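Local atomic coordinates of glucoamylase (Thermoanaerobacterium thermosaccharolyticum, PDB entry 1LF6), a protein that hydrolyses terminal alpha-1,4-linked glucose units one after another from the non-reducing ends of glucan chains, releasing beta-D-glucose. Residues Lys91-Val97 / Lys108-Lys114. Residues are numbered along the deposited sequence; the frame is centred on the assembly and turned at random.
Sequences KDAISKV and KLVNTDK
The hydroxyl of S95 and the side-chain amide of N111 meet across a non-hydrogen-bonded pair of two antiparallel strands, OG giving its proton to OD1 at 2.6 Å and lying 18° out of the amide carbonyl plane. With chi1 at -172°, the hydroxyl leans along its own strand toward V97 and partly toward the neighbouring one, and N111 reaches across to it; Q38 NE2 is its second polar partner. N111 ND2 in turn binds E89 OE1 and G57 O, so the amide is held at both ends. Replacing N111 by an alanine is likely to leave the S95 hydroxyl without its acceptor, and E89 and G57 without the amide donor they share. On the same face V97 and L109 lie side by side, CG2 of V97 3.7 Å from CD2 of L109. The backbones are joined by paired bonds between I94 and T112 and between K96 and V110, and a water bridges K96 O and K108 O. K114 closes the other end. Its CB and CG pass D92 O, with CG at 3.2 Å, CD lies 3.7 Å from D92 C, CE comes within 3.3 Å of K91 O and touches CD1 of I94, whose side chain crosses that of K114 at about a right angle, and NZ donates to K91 O at 2.8 Å. K114 N also bonds D92 O, 3.0 Å apart. Together strands 93-99 and 107-113 form a beta hairpin, continued antiparallel by strand 118-126, within the N-terminal beta-sandwich domain of this bacterial glucoamylase.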
ATOM      1  N   LYS A  91      21.746   0.522   6.956  1.00 30.31           N
ATOM      2  CA  LYS A  91      22.552   0.693   5.748  1.00 30.08           C
ATOM      3  C   LYS A  91      23.884  -0.045   5.766  1.00 30.16           C
ATOM      4  O   LYS A  91      24.480  -0.270   4.714  1.00 28.52           O
ATOM      5  CB  LYS A  91      22.796   2.180   5.495  1.00 32.73           C
ATOM      6  CG  LYS A  91      23.297   2.931   6.703  1.00 35.90           C
ATOM      7  CD  LYS A  91      22.518   4.221   6.905  1.00 38.17           C
ATOM      8  CE  LYS A  91      22.718   5.183   5.745  1.00 38.54           C
ATOM      9  NZ  LYS A  91      21.995   6.460   5.987  1.00 38.72           N
ATOM     10  N   ASP A  92      24.346  -0.429   6.952  1.00 29.82           N
ATOM     11  CA  ASP A  92      25.627  -1.120   7.067  1.00 29.82           C
ATOM     12  C   ASP A  92      25.497  -2.595   7.422  1.00 30.21           C
ATOM     13  O   ASP A  92      26.481  -3.235   7.797  1.00 31.04           O
ATOM     14  CB  ASP A  92      26.504  -0.424   8.108  1.00 29.98           C
ATOM     15  CG  ASP A  92      26.685   1.053   7.821  1.00 28.00           C
ATOM     16  OD1 ASP A  92      26.945   1.397   6.651  1.00 28.23           O
ATOM     17  OD2 ASP A  92      26.570   1.865   8.763  1.00 28.88           O
ATOM     18  N   ALA A  93      24.289  -3.134   7.302  1.00 29.01           N
ATOM     19  CA  ALA A  93      24.056  -4.537   7.616  1.00 28.41           C
ATOM     20  C   ALA A  93      23.090  -5.157   6.615  1.00 27.98           C
ATOM     21  O   ALA A  93      22.276  -4.458   6.016  1.00 29.53           O
ATOM     22  CB  ALA A  93      23.503  -4.665   9.031  1.00 27.36           C
ATOM     23  N   ILE A  94      23.195  -6.469   6.427  1.00 28.48           N
ATOM     24  CA  ILE A  94      22.317  -7.184   5.506  1.00 27.80           C
ATOM     25  C   ILE A  94      21.130  -7.699   6.310  1.00 26.91           C
ATOM     26  O   ILE A  94      21.308  -8.358   7.334  1.00 27.21           O
ATOM     27  CB  ILE A  94      23.026  -8.383   4.862  1.00 28.51           C
ATOM     28  CG1 ILE A  94      24.322  -7.925   4.179  1.00 29.36           C
ATOM     29  CG2 ILE A  94      22.096  -9.048   3.860  1.00 29.18           C
ATOM     30  CD1 ILE A  94      24.115  -6.906   3.083  1.00 31.38           C
ATOM     31  N   SER A  95      19.922  -7.405   5.845  1.00 26.15           N
ATOM     32  CA  SER A  95      18.721  -7.826   6.553  1.00 25.76           C
ATOM     33  C   SER A  95      18.009  -8.980   5.871  1.00 25.42           C
ATOM     34  O   SER A  95      17.889  -9.017   4.646  1.00 24.59           O
ATOM     35  CB  SER A  95      17.758  -6.643   6.693  1.00 26.63           C
ATOM     36  OG  SER A  95      16.660  -6.968   7.529  1.00 26.81           O
ATOM     37  N   LYS A  96      17.546  -9.926   6.681  1.00 24.93           N
ATOM     38  CA  LYS A  96      16.812 -11.091   6.200  1.00 25.88           C
ATOM     39  C   LYS A  96      15.482 -11.065   6.932  1.00 24.21           C
ATOM     40  O   LYS A  96      15.451 -10.951   8.159  1.00 25.29           O
ATOM     41  CB  LYS A  96      17.551 -12.390   6.548  1.00 28.77           C
ATOM     42  CG  LYS A  96      18.963 -12.486   5.992  1.00 33.29           C
ATOM     43  CD  LYS A  96      18.955 -12.487   4.475  1.00 36.66           C
ATOM     44  CE  LYS A  96      20.366 -12.431   3.914  1.00 37.23           C
ATOM     45  NZ  LYS A  96      20.358 -12.426   2.423  1.00 40.09           N
ATOM     46  N   VAL A  97      14.385 -11.168   6.191  1.00 20.79           N
ATOM     47  CA  VAL A  97      13.074 -11.142   6.817  1.00 20.44           C
ATOM     48  C   VAL A  97      12.302 -12.440   6.612  1.00 20.65           C
ATOM     49  O   VAL A  97      12.446 -13.105   5.590  1.00 21.12           O
ATOM     50  CB  VAL A  97      12.210  -9.975   6.268  1.00 18.15           C
ATOM     51  CG1 VAL A  97      11.858 -10.231   4.805  1.00 15.46           C
ATOM     52  CG2 VAL A  97      10.939  -9.816   7.113  1.00 18.11           C
ATOM     53  N   LYS A 108      10.227 -11.528  11.871  1.00 21.42           N
ATOM     54  CA  LYS A 108      11.518 -11.769  12.483  1.00 22.62           C
ATOM     55  C   LYS A 108      12.539 -11.189  11.515  1.00 22.22           C
ATOM     56  O   LYS A 108      12.506 -11.476  10.316  1.00 22.33           O
ATOM     57  CB  LYS A 108      11.776 -13.267  12.655  1.00 23.74           C
ATOM     58  CG  LYS A 108      13.162 -13.584  13.208  1.00 27.30           C
ATOM     59  CD  LYS A 108      13.394 -15.089  13.292  1.00 28.57           C
ATOM     60  CE  LYS A 108      14.776 -15.398  13.824  1.00 31.60           C
ATOM     61  NZ  LYS A 108      15.038 -16.865  13.843  1.00 35.51           N
ATOM     62  N   LEU A 109      13.430 -10.359  12.033  1.00 22.09           N
ATOM     63  CA  LEU A 109      14.464  -9.751  11.204  1.00 21.95           C
ATOM     64  C   LEU A 109      15.837 -10.132  11.733  1.00 21.59           C
ATOM     65  O   LEU A 109      16.081 -10.101  12.939  1.00 23.09           O
ATOM     66  CB  LEU A 109      14.327  -8.225  11.213  1.00 21.85           C
ATOM     67  CG  LEU A 109      13.139  -7.601  10.474  1.00 22.69           C
ATOM     68  CD1 LEU A 109      13.012  -6.130  10.855  1.00 22.66           C
ATOM     69  CD2 LEU A 109      13.335  -7.758   8.981  1.00 19.19           C
ATOM     70  N   VAL A 110      16.727 -10.505  10.828  1.00 22.44           N
ATOM     71  CA  VAL A 110      18.083 -10.855  11.207  1.00 22.22           C
ATOM     72  C   VAL A 110      18.990  -9.939  10.413  1.00 22.54           C
ATOM     73  O   VAL A 110      19.104 -10.072   9.196  1.00 21.74           O
ATOM     74  CB  VAL A 110      18.419 -12.325  10.868  1.00 23.23           C
ATOM     75  CG1 VAL A 110      19.865 -12.629  11.247  1.00 21.89           C
ATOM     76  CG2 VAL A 110      17.483 -13.254  11.616  1.00 23.25           C
ATOM     77  N   ASN A 111      19.614  -8.989  11.102  1.00 23.42           N
ATOM     78  CA  ASN A 111      20.514  -8.045  10.449  1.00 24.28           C
ATOM     79  C   ASN A 111      21.954  -8.399  10.776  1.00 24.83           C
ATOM     80  O   ASN A 111      22.367  -8.360  11.937  1.00 24.69           O
ATOM     81  CB  ASN A 111      20.205  -6.615  10.901  1.00 23.72           C
ATOM     82  CG  ASN A 111      18.767  -6.219  10.623  1.00 22.86           C
ATOM     83  OD1 ASN A 111      18.130  -6.760   9.722  1.00 23.60           O
ATOM     84  ND2 ASN A 111      18.252  -5.267  11.391  1.00 22.47           N
ATOM     85  N   THR A 112      22.708  -8.751   9.740  1.00 26.19           N
ATOM     86  CA  THR A 112      24.102  -9.135   9.900  1.00 28.26           C
ATOM     87  C   THR A 112      25.053  -8.076   9.362  1.00 29.38           C
ATOM     88  O   THR A 112      25.065  -7.786   8.164  1.00 26.74           O
ATOM     89  CB  THR A 112      24.400 -10.465   9.174  1.00 28.24           C
ATOM     90  OG1 THR A 112      23.548 -11.493   9.693  1.00 27.84           O
ATOM     91  CG2 THR A 112      25.846 -10.874   9.380  1.00 27.96           C
ATOM     92  N   ASP A 113      25.843  -7.507  10.266  1.00 30.85           N
ATOM     93  CA  ASP A 113      26.826  -6.483   9.926  1.00 32.94           C
ATOM     94  C   ASP A 113      27.589  -6.867   8.665  1.00 32.78           C
ATOM     95  O   ASP A 113      28.071  -7.990   8.546  1.00 33.32           O
ATOM     96  CB  ASP A 113      27.799  -6.304  11.095  1.00 34.79           C
ATOM     97  CG  ASP A 113      28.919  -5.326  10.790  1.00 37.66           C
ATOM     98  OD1 ASP A 113      28.661  -4.311  10.109  1.00 39.44           O
ATOM     99  OD2 ASP A 113      30.057  -5.564  11.249  1.00 38.56           O
ATOM    100  N   LYS A 114      27.687  -5.938   7.720  1.00 34.37           N
ATOM    101  CA  LYS A 114      28.398  -6.193   6.473  1.00 35.99           C
ATOM    102  C   LYS A 114      29.860  -6.543   6.733  1.00 37.35           C
ATOM    103  O   LYS A 114      30.507  -7.203   5.917  1.00 37.24           O
ATOM    104  CB  LYS A 114      28.325  -4.968   5.557  1.00 36.45           C
ATOM    105  CG  LYS A 114      26.940  -4.672   5.004  1.00 38.61           C
ATOM    106  CD  LYS A 114      26.975  -3.449   4.097  1.00 38.12           C
ATOM    107  CE  LYS A 114      25.604  -3.137   3.524  1.00 38.25           C
ATOM    108  NZ  LYS A 114      25.636  -1.890   2.711  1.00 39.24           N
TER
HETATM  109  O   HOH W   1      14.601 -13.012   9.728  1.00 32.40           O